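Side-chain contact in collagen alpha-1(XV) chain (Homo sapiens, PDB 3N3F), which probably drives the association of three collagen chains through its trimerization domain, a trimerizing unit common to the multiplexin collagens: residues Asp11-Ala16 and Asp39-Leu44. Sequence-based numbering, arbitrary orientation.
Sequences DMLQKA and DGWKKL
One face of the Trp41 indole lies under Met12 and Leu13. The Met12 CE methyl sits 3.9 Å from the centroid of the five-membered ring, only 10° off its normal. Met12 SD lies 4.2 Å from the same centroid, a Met-aromatic contact. Leu13 CD2 covers the six-membered ring of the same face, 4.0 Å from its centroid. Ala16 CB approaches obliquely, packing tightly 3.4 Å from Trp41 CZ2. At the edge, in the ring plane, a water accepts the indole N-H, 2.9 Å from Trp41 NE1. It donates to Met12 O at 2.8 Å and weakly to Lys15 O, tying the N-H to one carbonyl in the helix and one in the loop that follows. Met12 reaches the ring with CG anti to the backbone N (chi1 172°) and a bend at chi3 (87°) that folds the methyl back over the pyrrole. Arg36 makes a cation-pi contact with the indole, and its guanidinium also binds Ala16 O. A leucine in place of Trp41 would probably cost Met12 and Leu13 the flat surface they lie on, Arg36 its cation-pi partner and the water its indole donor. Pro53 of the second subunit packs on Trp41. The tryptophan of strand 40-43, outermost in its own chain's sheet, thus packs against helix 9-13 and the following loop, while the sheet runs on antiparallel into the second subunit of the collagen XV trimerization domain.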
ATOM      1  N   ASP A  11       1.853   8.259  18.296  1.00 14.52           N
ATOM      2  CA  ASP A  11       0.926   9.311  17.897  1.00 14.71           C
ATOM      3  C   ASP A  11      -0.213   8.639  17.117  1.00 14.23           C
ATOM      4  O   ASP A  11      -1.383   8.971  17.290  1.00 12.76           O
ATOM      5  CB  ASP A  11       1.650  10.341  17.026  1.00 37.10           C
ATOM      6  CG  ASP A  11       0.840  11.602  16.817  1.00 42.97           C
ATOM      7  OD1 ASP A  11       0.341  12.164  17.817  1.00 49.26           O
ATOM      8  OD2 ASP A  11       0.711  12.041  15.655  1.00 48.45           O
ATOM      9  N   MET A  12       0.136   7.674  16.273  1.00 15.98           N
ATOM     10  CA  MET A  12      -0.862   6.945  15.494  1.00 16.69           C
ATOM     11  C   MET A  12      -1.807   6.161  16.414  1.00 17.23           C
ATOM     12  O   MET A  12      -3.027   6.203  16.246  1.00 15.05           O
ATOM     13  CB  MET A  12      -0.167   5.976  14.531  1.00 18.13           C
ATOM     14  CG  MET A  12      -1.115   5.033  13.799  1.00 14.77           C
ATOM     15  SD  MET A  12      -0.250   3.733  12.873  1.00 17.63           S
ATOM     16  CE  MET A  12      -0.053   2.476  14.118  1.00 16.84           C
ATOM     17  N   LEU A  13      -1.234   5.452  17.384  1.00 14.83           N
ATOM     18  CA  LEU A  13      -2.004   4.644  18.327  1.00 15.83           C
ATOM     19  C   LEU A  13      -3.045   5.419  19.137  1.00 16.98           C
ATOM     20  O   LEU A  13      -4.080   4.871  19.504  1.00 14.78           O
ATOM     21  CB  LEU A  13      -1.062   3.917  19.297  1.00 18.96           C
ATOM     22  CG  LEU A  13      -0.134   2.827  18.747  1.00 18.81           C
ATOM     23  CD1 LEU A  13       0.783   2.334  19.859  1.00 15.91           C
ATOM     24  CD2 LEU A  13      -0.955   1.676  18.181  1.00 19.00           C
ATOM     25  N   GLN A  14      -2.783   6.690  19.420  1.00 19.76           N
ATOM     26  CA  GLN A  14      -3.736   7.473  20.199  1.00 23.16           C
ATOM     27  C   GLN A  14      -4.769   8.213  19.351  1.00 21.99           C
ATOM     28  O   GLN A  14      -5.677   8.856  19.883  1.00 22.87           O
ATOM     29  CB  GLN A  14      -2.992   8.458  21.105  1.00 38.65           C
ATOM     30  CG  GLN A  14      -2.120   9.463  20.378  1.00 44.80           C
ATOM     31  CD  GLN A  14      -1.293  10.307  21.333  1.00 47.04           C
ATOM     32  OE1 GLN A  14      -0.633  11.263  20.924  1.00 50.78           O
ATOM     33  NE2 GLN A  14      -1.321   9.951  22.613  1.00 49.31           N
ATOM     34  N   LYS A  15      -4.646   8.104  18.034  1.00 19.69           N
ATOM     35  CA  LYS A  15      -5.570   8.777  17.129  1.00 18.13           C
ATOM     36  C   LYS A  15      -6.276   7.808  16.187  1.00 17.37           C
ATOM     37  O   LYS A  15      -6.456   8.090  15.006  1.00 16.44           O
ATOM     38  CB  LYS A  15      -4.817   9.843  16.332  1.00 21.84           C
ATOM     39  CG  LYS A  15      -4.263  10.962  17.210  1.00 23.37           C
ATOM     40  CD  LYS A  15      -3.421  11.942  16.417  1.00 27.52           C
ATOM     41  CE  LYS A  15      -3.036  13.149  17.262  1.00 31.92           C
ATOM     42  NZ  LYS A  15      -2.305  12.760  18.498  1.00 33.15           N
ATOM     43  N   ALA A  16      -6.694   6.673  16.733  1.00 19.96           N
ATOM     44  CA  ALA A  16      -7.386   5.646  15.970  1.00 20.94           C
ATOM     45  C   ALA A  16      -8.698   6.141  15.368  1.00 21.78           C
ATOM     46  O   ALA A  16      -9.107   5.688  14.301  1.00 22.98           O
ATOM     47  CB  ALA A  16      -7.652   4.430  16.860  1.00 21.48           C
ATOM     48  N   ASP A  39     -10.949  -2.562  13.961  1.00 23.96           N
ATOM     49  CA  ASP A  39     -10.460  -2.780  15.319  1.00 23.15           C
ATOM     50  C   ASP A  39      -8.964  -2.592  15.535  1.00 22.05           C
ATOM     51  O   ASP A  39      -8.405  -3.105  16.504  1.00 21.70           O
ATOM     52  CB  ASP A  39     -10.877  -4.168  15.811  1.00 44.89           C
ATOM     53  CG  ASP A  39     -12.374  -4.392  15.712  1.00 46.53           C
ATOM     54  OD1 ASP A  39     -13.139  -3.514  16.162  1.00 47.92           O
ATOM     55  OD2 ASP A  39     -12.784  -5.448  15.190  1.00 49.98           O
ATOM     56  N   GLY A  40      -8.309  -1.856  14.645  1.00 23.06           N
ATOM     57  CA  GLY A  40      -6.889  -1.630  14.829  1.00 19.88           C
ATOM     58  C   GLY A  40      -6.128  -1.236  13.585  1.00 15.98           C
ATOM     59  O   GLY A  40      -6.640  -0.532  12.719  1.00 14.90           O
ATOM     60  N   TRP A  41      -4.885  -1.698  13.517  1.00 16.30           N
ATOM     61  CA  TRP A  41      -4.006  -1.423  12.395  1.00 16.14           C
ATOM     62  C   TRP A  41      -3.228  -2.690  12.082  1.00 14.83           C
ATOM     63  O   TRP A  41      -3.203  -3.637  12.870  1.00 15.17           O
ATOM     64  CB  TRP A  41      -2.983  -0.336  12.750  1.00 18.87           C
ATOM     65  CG  TRP A  41      -3.529   0.923  13.352  1.00 18.73           C
ATOM     66  CD1 TRP A  41      -3.734   2.115  12.717  1.00 19.20           C
ATOM     67  CD2 TRP A  41      -3.871   1.135  14.725  1.00 20.87           C
ATOM     68  NE1 TRP A  41      -4.174   3.060  13.612  1.00 21.44           N
ATOM     69  CE2 TRP A  41      -4.266   2.485  14.853  1.00 22.35           C
ATOM     70  CE3 TRP A  41      -3.876   0.316  15.865  1.00 22.66           C
ATOM     71  CZ2 TRP A  41      -4.668   3.036  16.077  1.00 23.67           C
ATOM     72  CZ3 TRP A  41      -4.276   0.867  17.082  1.00 22.62           C
ATOM     73  CH2 TRP A  41      -4.664   2.213  17.176  1.00 23.31           C
ATOM     74  N   LYS A  42      -2.585  -2.689  10.922  1.00 14.34           N
ATOM     75  CA  LYS A  42      -1.738  -3.792  10.488  1.00 13.96           C
ATOM     76  C   LYS A  42      -0.541  -3.144   9.813  1.00 16.24           C
ATOM     77  O   LYS A  42      -0.698  -2.219   9.017  1.00 14.79           O
ATOM     78  CB  LYS A  42      -2.471  -4.703   9.504  1.00 15.16           C
ATOM     79  CG  LYS A  42      -3.455  -5.664  10.157  1.00 15.04           C
ATOM     80  CD  LYS A  42      -4.054  -6.613   9.125  1.00 13.10           C
ATOM     81  CE  LYS A  42      -4.890  -7.690   9.781  1.00 15.08           C
ATOM     82  NZ  LYS A  42      -5.462  -8.635   8.780  1.00 15.53           N
ATOM     83  N   LYS A  43       0.654  -3.617  10.141  1.00 16.95           N
ATOM     84  CA  LYS A  43       1.871  -3.056   9.573  1.00 18.82           C
ATOM     85  C   LYS A  43       2.141  -3.587   8.176  1.00 18.90           C
ATOM     86  O   LYS A  43       2.051  -4.788   7.932  1.00 19.16           O
ATOM     87  CB  LYS A  43       3.068  -3.368  10.478  1.00 22.02           C
ATOM     88  CG  LYS A  43       4.356  -2.692  10.048  1.00 25.42           C
ATOM     89  CD  LYS A  43       5.453  -2.856  11.086  1.00 27.06           C
ATOM     90  CE  LYS A  43       6.649  -1.982  10.746  1.00 28.65           C
ATOM     91  NZ  LYS A  43       7.683  -2.006  11.810  1.00 30.33           N
ATOM     92  N   LEU A  44       2.461  -2.683   7.258  1.00 15.63           N
ATOM     93  CA  LEU A  44       2.766  -3.072   5.893  1.00 16.90           C
ATOM     94  C   LEU A  44       4.232  -3.505   5.852  1.00 17.28           C
ATOM     95  O   LEU A  44       5.094  -2.826   6.407  1.00 17.10           O
ATOM     96  CB  LEU A  44       2.552  -1.887   4.950  1.00 28.68           C
ATOM     97  CG  LEU A  44       1.738  -2.184   3.688  1.00 29.45           C
ATOM     98  CD1 LEU A  44       0.270  -2.106   4.022  1.00 31.79           C
ATOM     99  CD2 LEU A  44       2.049  -1.166   2.626  1.00 27.21           C
TER
HETATM  100  O   HOH W   1      -4.511   5.938  13.845  1.00 14.53           O